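Local structure of putative S41 protease (Bacteroides fragilis NCTC 9343, 3K50) at residues Glu180-Asn185 with Thr388-Ala393; Glu226-Leu231 with Lys395-Ile400. The protein is of unknown function but is probably a serine peptidase of family S41, with a PDZ-like domain beside a ClpP/crotonase-type catalytic domain. All coordinates share one frame; numbering follows the deposited sequence.

Interaction 1: residues Glu180-Asn185 with Thr388-Ala393; sequences EIIPWN and TLLNAA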
loop_
_atom_site.group_PDB
_atom_site.type_symbol
_atom_site.label_atom_id
_atom_site.label_comp_id
_atom_site.label_asym_id
_atom_site.label_seq_id
_atom_site.Cartn_x
_atom_site.Cartn_y
_atom_site.Cartn_z
ATOM N N GLU A 180 -16.122 -7.623 2.281
ATOM C CA GLU A 180 -17.549 -7.529 2.527
ATOM C C GLU A 180 -18.331 -7.546 1.247
ATOM O O GLU A 180 -17.817 -7.093 0.210
ATOM C CB GLU A 180 -17.891 -6.175 3.147
ATOM C CG GLU A 180 -17.942 -6.166 4.614
ATOM C CD GLU A 180 -18.720 -5.043 5.047
ATOM O OE1 GLU A 180 -18.434 -3.935 4.535
ATOM O OE2 GLU A 180 -19.642 -5.283 5.847
ATOM N N ILE A 181 -19.575 -8.045 1.335
ATOM C CA ILE A 181 -20.552 -7.896 0.251
ATOM C C ILE A 181 -21.627 -6.948 0.791
ATOM O O ILE A 181 -22.247 -7.217 1.829
ATOM C CB ILE A 181 -21.171 -9.207 -0.215
ATOM C CG1 ILE A 181 -20.070 -10.091 -0.815
ATOM C CG2 ILE A 181 -22.276 -8.920 -1.265
ATOM C CD1 ILE A 181 -20.475 -11.539 -0.989
ATOM N N ILE A 182 -21.825 -5.842 0.088
ATOM C CA ILE A 182 -22.761 -4.809 0.480
ATOM C C ILE A 182 -23.915 -4.721 -0.484
ATOM O O ILE A 182 -23.720 -4.438 -1.690
ATOM C CB ILE A 182 -22.009 -3.454 0.469
ATOM C CG1 ILE A 182 -20.739 -3.563 1.359
ATOM C CG2 ILE A 182 -22.929 -2.255 0.834
ATOM C CD1 ILE A 182 -19.707 -2.435 1.112
ATOM N N PRO A 183 -25.140 -4.971 -0.008
ATOM C CA PRO A 183 -26.274 -4.698 -0.889
ATOM C C PRO A 183 -26.517 -3.177 -0.914
ATOM O O PRO A 183 -26.515 -2.519 0.139
ATOM C CB PRO A 183 -27.418 -5.416 -0.202
ATOM C CG PRO A 183 -27.039 -5.419 1.241
ATOM C CD PRO A 183 -25.560 -5.493 1.303
ATOM N N TRP A 184 -26.677 -2.596 -2.084
ATOM C CA TRP A 184 -26.807 -1.165 -2.135
ATOM C C TRP A 184 -27.600 -0.688 -3.335
ATOM O O TRP A 184 -27.148 -0.794 -4.491
ATOM C CB TRP A 184 -25.403 -0.528 -2.125
ATOM C CG TRP A 184 -25.430 0.988 -2.027
ATOM C CD1 TRP A 184 -25.487 1.876 -3.068
ATOM C CD2 TRP A 184 -25.388 1.765 -0.844
ATOM N NE1 TRP A 184 -25.457 3.167 -2.601
ATOM C CE2 TRP A 184 -25.421 3.121 -1.229
ATOM C CE3 TRP A 184 -25.288 1.452 0.509
ATOM C CZ2 TRP A 184 -25.341 4.155 -0.312
ATOM C CZ3 TRP A 184 -25.255 2.481 1.425
ATOM C CH2 TRP A 184 -25.263 3.820 1.008
ATOM N N ASN A 185 -28.771 -0.107 -3.066
ATOM C CA ASN A 185 -29.658 0.362 -4.155
ATOM C C ASN A 185 -29.763 -0.593 -5.367
ATOM O O ASN A 185 -29.602 -0.211 -6.544
ATOM C CB ASN A 185 -29.208 1.769 -4.549
ATOM C CG ASN A 185 -29.360 2.748 -3.375
ATOM O OD1 ASN A 185 -30.372 2.717 -2.690
ATOM N ND2 ASN A 185 -28.364 3.591 -3.136
ATOM N N THR A 388 -15.933 7.354 4.908
ATOM C CA THR A 388 -15.832 8.385 3.846
ATOM C C THR A 388 -15.634 7.868 2.395
ATOM O O THR A 388 -16.502 8.077 1.554
ATOM C CB THR A 388 -14.759 9.431 4.200
ATOM O OG1 THR A 388 -14.975 9.873 5.553
ATOM C CG2 THR A 388 -14.788 10.634 3.271
ATOM N N LEU A 389 -14.504 7.201 2.111
ATOM C CA LEU A 389 -14.194 6.874 0.726
ATOM C C LEU A 389 -15.116 5.784 0.207
ATOM O O LEU A 389 -15.544 5.858 -0.927
ATOM C CB LEU A 389 -12.699 6.521 0.513
ATOM C CG LEU A 389 -11.639 7.473 1.069
ATOM C CD1 LEU A 389 -10.167 7.026 0.676
ATOM C CD2 LEU A 389 -11.921 8.883 0.625
ATOM N N LEU A 390 -15.489 4.810 1.042
ATOM C CA LEU A 390 -16.404 3.765 0.549
ATOM C C LEU A 390 -17.786 4.392 0.324
ATOM O O LEU A 390 -18.387 4.154 -0.655
ATOM C CB LEU A 390 -16.483 2.575 1.505
ATOM C CG LEU A 390 -17.635 1.557 1.304
ATOM C CD1 LEU A 390 -17.550 0.922 -0.088
ATOM C CD2 LEU A 390 -17.612 0.515 2.369
ATOM N N ASN A 391 -18.247 5.227 1.242
ATOM C CA ASN A 391 -19.523 5.898 1.085
ATOM C C ASN A 391 -19.570 6.691 -0.227
ATOM O O ASN A 391 -20.591 6.734 -0.899
ATOM C CB ASN A 391 -19.792 6.844 2.239
ATOM C CG ASN A 391 -21.198 7.384 2.202
ATOM O OD1 ASN A 391 -21.409 8.477 1.742
ATOM N ND2 ASN A 391 -22.167 6.563 2.575
ATOM N N ALA A 392 -18.472 7.359 -0.560
ATOM C CA ALA A 392 -18.399 8.147 -1.803
ATOM C C ALA A 392 -18.628 7.263 -3.017
ATOM O O ALA A 392 -19.397 7.630 -3.923
ATOM C CB ALA A 392 -17.049 8.896 -1.919
ATOM N N ALA A 393 -17.936 6.123 -3.071
ATOM C CA ALA A 393 -18.066 5.196 -4.148
ATOM C C ALA A 393 -19.501 4.732 -4.258
ATOM O O ALA A 393 -20.063 4.684 -5.345
ATOM C CB ALA A 393 -17.164 3.956 -3.939
#
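I182 and L390 supply the apolar part of this contact, their side chains extended toward each other so that methyl meets methyl tip to tip. CD1 of I182 lies 3.8 Å from L390 CD2 and 4.2 Å from L390 CD1, so a single isoleucine methyl faces both branches of the leucine. In L390 the CG is anti to the backbone N (chi1 166°), which sends the fork across a gap of 10.7 Å between the CA atoms of I182 and L390. That separation, and a buried area of just 116 Å², describe a light helix-on-sheet packing: strand 176-184 is an outermost strand of the mixed sheet of the S41 peptidase domain, and helix 388-398, near the C-terminus, lies against it. V189 and Y191 of the neighbouring strand 187-194 also touch I182, and Y191 reaches L390 as well.

Polar and aromatic groups meet more loosely. CH2 of W184 is 4.4 Å from N391 ND2, with the amide nitrogen oblique to the indole; no hydrogen bond crosses the segments. N391 ND2 instead donates to the carbonyl oxygen of T385, in the loop just before the helix, while W184 also touches L394 and S398, farther along the helix.

Interaction 2: residues Glu226-Leu231 with Lys395-Ile400; sequences EFVLDL and KIMSGI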
loop_
_atom_site.group_PDB
_atom_site.type_symbol
_atom_site.label_atom_id
_atom_site.label_comp_id
_atom_site.label_asym_id
_atom_site.label_seq_id
_atom_site.Cartn_x
_atom_site.Cartn_y
_atom_site.Cartn_z
ATOM N N GLU A 226 -20.785 -5.054 -8.720
ATOM C CA GLU A 226 -20.037 -3.790 -8.620
ATOM C C GLU A 226 -18.878 -4.082 -7.661
ATOM O O GLU A 226 -18.943 -5.032 -6.891
ATOM C CB GLU A 226 -20.864 -2.594 -8.101
ATOM C CG GLU A 226 -22.028 -2.156 -8.969
ATOM C CD GLU A 226 -21.708 -1.427 -10.269
ATOM O OE1 GLU A 226 -20.614 -0.853 -10.488
ATOM O OE2 GLU A 226 -22.647 -1.343 -11.071
ATOM N N PHE A 227 -17.836 -3.255 -7.687
ATOM C CA PHE A 227 -16.643 -3.539 -6.864
ATOM C C PHE A 227 -15.864 -2.271 -6.418
ATOM O O PHE A 227 -15.579 -1.346 -7.188
ATOM C CB PHE A 227 -15.735 -4.517 -7.623
ATOM C CG PHE A 227 -14.780 -5.297 -6.756
ATOM C CD1 PHE A 227 -13.606 -4.724 -6.275
ATOM C CD2 PHE A 227 -15.017 -6.625 -6.473
ATOM C CE1 PHE A 227 -12.731 -5.443 -5.483
ATOM C CE2 PHE A 227 -14.143 -7.352 -5.704
ATOM C CZ PHE A 227 -13.011 -6.779 -5.190
ATOM N N VAL A 228 -15.540 -2.251 -5.129
ATOM C CA VAL A 228 -14.730 -1.206 -4.534
ATOM C C VAL A 228 -13.435 -1.872 -4.022
ATOM O O VAL A 228 -13.470 -2.671 -3.077
ATOM C CB VAL A 228 -15.445 -0.523 -3.389
ATOM C CG1 VAL A 228 -14.549 0.535 -2.764
ATOM C CG2 VAL A 228 -16.766 0.074 -3.873
ATOM N N LEU A 229 -12.327 -1.605 -4.705
ATOM C CA LEU A 229 -11.001 -2.105 -4.328
ATOM C C LEU A 229 -10.259 -0.983 -3.543
ATOM O O LEU A 229 -9.877 0.038 -4.115
ATOM C CB LEU A 229 -10.237 -2.499 -5.585
ATOM C CG LEU A 229 -8.785 -2.973 -5.478
ATOM C CD1 LEU A 229 -8.670 -4.304 -4.830
ATOM C CD2 LEU A 229 -8.139 -3.003 -6.933
ATOM N N ASP A 230 -10.062 -1.201 -2.238
ATOM C CA ASP A 230 -9.476 -0.215 -1.347
ATOM C C ASP A 230 -7.951 -0.434 -1.271
ATOM O O ASP A 230 -7.467 -1.345 -0.612
ATOM C CB ASP A 230 -10.206 -0.328 0.020
ATOM C CG ASP A 230 -9.878 0.784 0.971
ATOM O OD1 ASP A 230 -8.895 1.515 0.745
ATOM O OD2 ASP A 230 -10.636 0.959 1.961
ATOM N N LEU A 231 -7.201 0.383 -2.024
ATOM C CA LEU A 231 -5.746 0.346 -2.067
ATOM C C LEU A 231 -5.148 1.576 -1.362
ATOM O O LEU A 231 -4.006 1.974 -1.568
ATOM C CB LEU A 231 -5.320 0.357 -3.526
ATOM C CG LEU A 231 -5.793 -0.773 -4.418
ATOM C CD1 LEU A 231 -5.236 -0.636 -5.901
ATOM C CD2 LEU A 231 -5.439 -2.142 -3.799
ATOM N N LYS A 395 -22.228 6.165 -3.283
ATOM C CA LYS A 395 -23.091 7.217 -3.751
ATOM C C LYS A 395 -22.875 7.470 -5.246
ATOM O O LYS A 395 -23.840 7.671 -6.006
ATOM C CB LYS A 395 -22.879 8.528 -2.962
ATOM C CG LYS A 395 -23.426 8.542 -1.495
ATOM C CD LYS A 395 -23.306 10.005 -0.961
ATOM C CE LYS A 395 -23.633 10.233 0.548
ATOM N NZ LYS A 395 -24.561 9.227 1.069
ATOM N N ILE A 396 -21.621 7.518 -5.665
ATOM C CA ILE A 396 -21.317 7.789 -7.073
ATOM C C ILE A 396 -21.915 6.707 -7.993
ATOM O O ILE A 396 -22.539 7.033 -8.965
ATOM C CB ILE A 396 -19.822 7.931 -7.301
ATOM C CG1 ILE A 396 -19.365 9.292 -6.741
ATOM C CG2 ILE A 396 -19.469 7.855 -8.803
ATOM C CD1 ILE A 396 -17.919 9.310 -6.133
HETATM N N MSE A 397 -21.808 5.438 -7.623
HETATM C CA MSE A 397 -22.349 4.387 -8.473
HETATM C C MSE A 397 -23.875 4.430 -8.493
HETATM O O MSE A 397 -24.498 3.907 -9.392
HETATM C CB MSE A 397 -21.832 3.005 -8.032
HETATM C CG MSE A 397 -22.462 2.477 -6.758
HETATM SE SE MSE A 397 -21.822 0.734 -6.188
HETATM C CE MSE A 397 -19.939 1.201 -5.781
ATOM N N SER A 398 -24.492 5.035 -7.499
ATOM C CA SER A 398 -25.944 5.100 -7.449
ATOM C C SER A 398 -26.475 6.411 -7.988
ATOM O O SER A 398 -27.683 6.616 -7.978
ATOM C CB SER A 398 -26.417 4.995 -5.987
ATOM O OG SER A 398 -26.154 3.752 -5.461
ATOM N N GLY A 399 -25.601 7.323 -8.380
ATOM C CA GLY A 399 -25.996 8.659 -8.855
ATOM C C GLY A 399 -26.418 9.666 -7.817
ATOM O O GLY A 399 -27.004 10.675 -8.167
ATOM N N ILE A 400 -26.156 9.390 -6.544
ATOM C CA ILE A 400 -26.527 10.242 -5.410
ATOM C C ILE A 400 -25.586 11.421 -5.416
ATOM O O ILE A 400 -26.008 12.578 -5.197
ATOM C CB ILE A 400 -26.471 9.478 -4.048
ATOM C CG1 ILE A 400 -27.530 8.370 -4.009
ATOM C CG2 ILE A 400 -26.739 10.430 -2.862
ATOM C CD1 ILE A 400 -27.307 7.199 -2.996
#
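M397, a selenomethionine, carries the whole of the helix side of this contact, meeting E226 and V228 with successive atoms of its side chain. Its SE lies 4.0 Å from both CB and CG of E226, so the selenium rests against the aliphatic base of the glutamate and not its carboxylate; the two side chains run past each other in opposite directions. The terminal CE then reaches 3.9 Å from V228 CG2, where the side chains cross at about a right angle. No hydrogen bond links the segments, and the 132 Å² buried between them comes from van der Waals packing.

The bend of M397 at its last torsion (chi3 65°) turns CE off the line of the preceding CB-CG-SE chain and toward the valine. E226 and V228 are alternate residues of strand 226-230, and both point toward the helix, whereas F227 between them points away. The strand is thus part of a two-sided layer in the mixed sheet of the S41 peptidase domain, a member of the ClpP/crotonase clan: helix 388-398 packs on one face, while F227 meets F216 and F219 of helix 207-221 on the other.

Farther out, V189 and Y294, from the strands flanking 226-230, also touch M397. E226 OE2 forms a salt bridge with K187 NZ, which engages the polar end beyond the selenium contact. At its C-terminal end the helix is capped by a Schellman motif centred on G399, which has positive phi (76°): G399 N bonds to I396 O at 3.1 Å, and I400 N bonds to K395 O at 2.9 Å.

Overall arrangement
Both interactions place helix 388-398 on the same mixed sheet, with centres about 6 Å apart. Interaction 1 uses the earlier turns of the helix against the outermost strand 176-184; interaction 2 uses its last turn against the interior strand 226-230, two places further in. Each is partly buried: interaction 1 joins a buried pair (I182, L390) and a partly exposed pair (W184, N391), whereas in interaction 2 partly exposed M397 meets buried V228 and partly exposed E226. Their chemistry differs: branched methyls and a loose indole-amide approach at the sheet's edge, one long selenium-bearing side chain over the interior strand. A393 CB touches V228 CG2 at 3.9 Å, and N185 ND2 probably hydrogen-bonds S398 OG at 3.2 Å, joining the two.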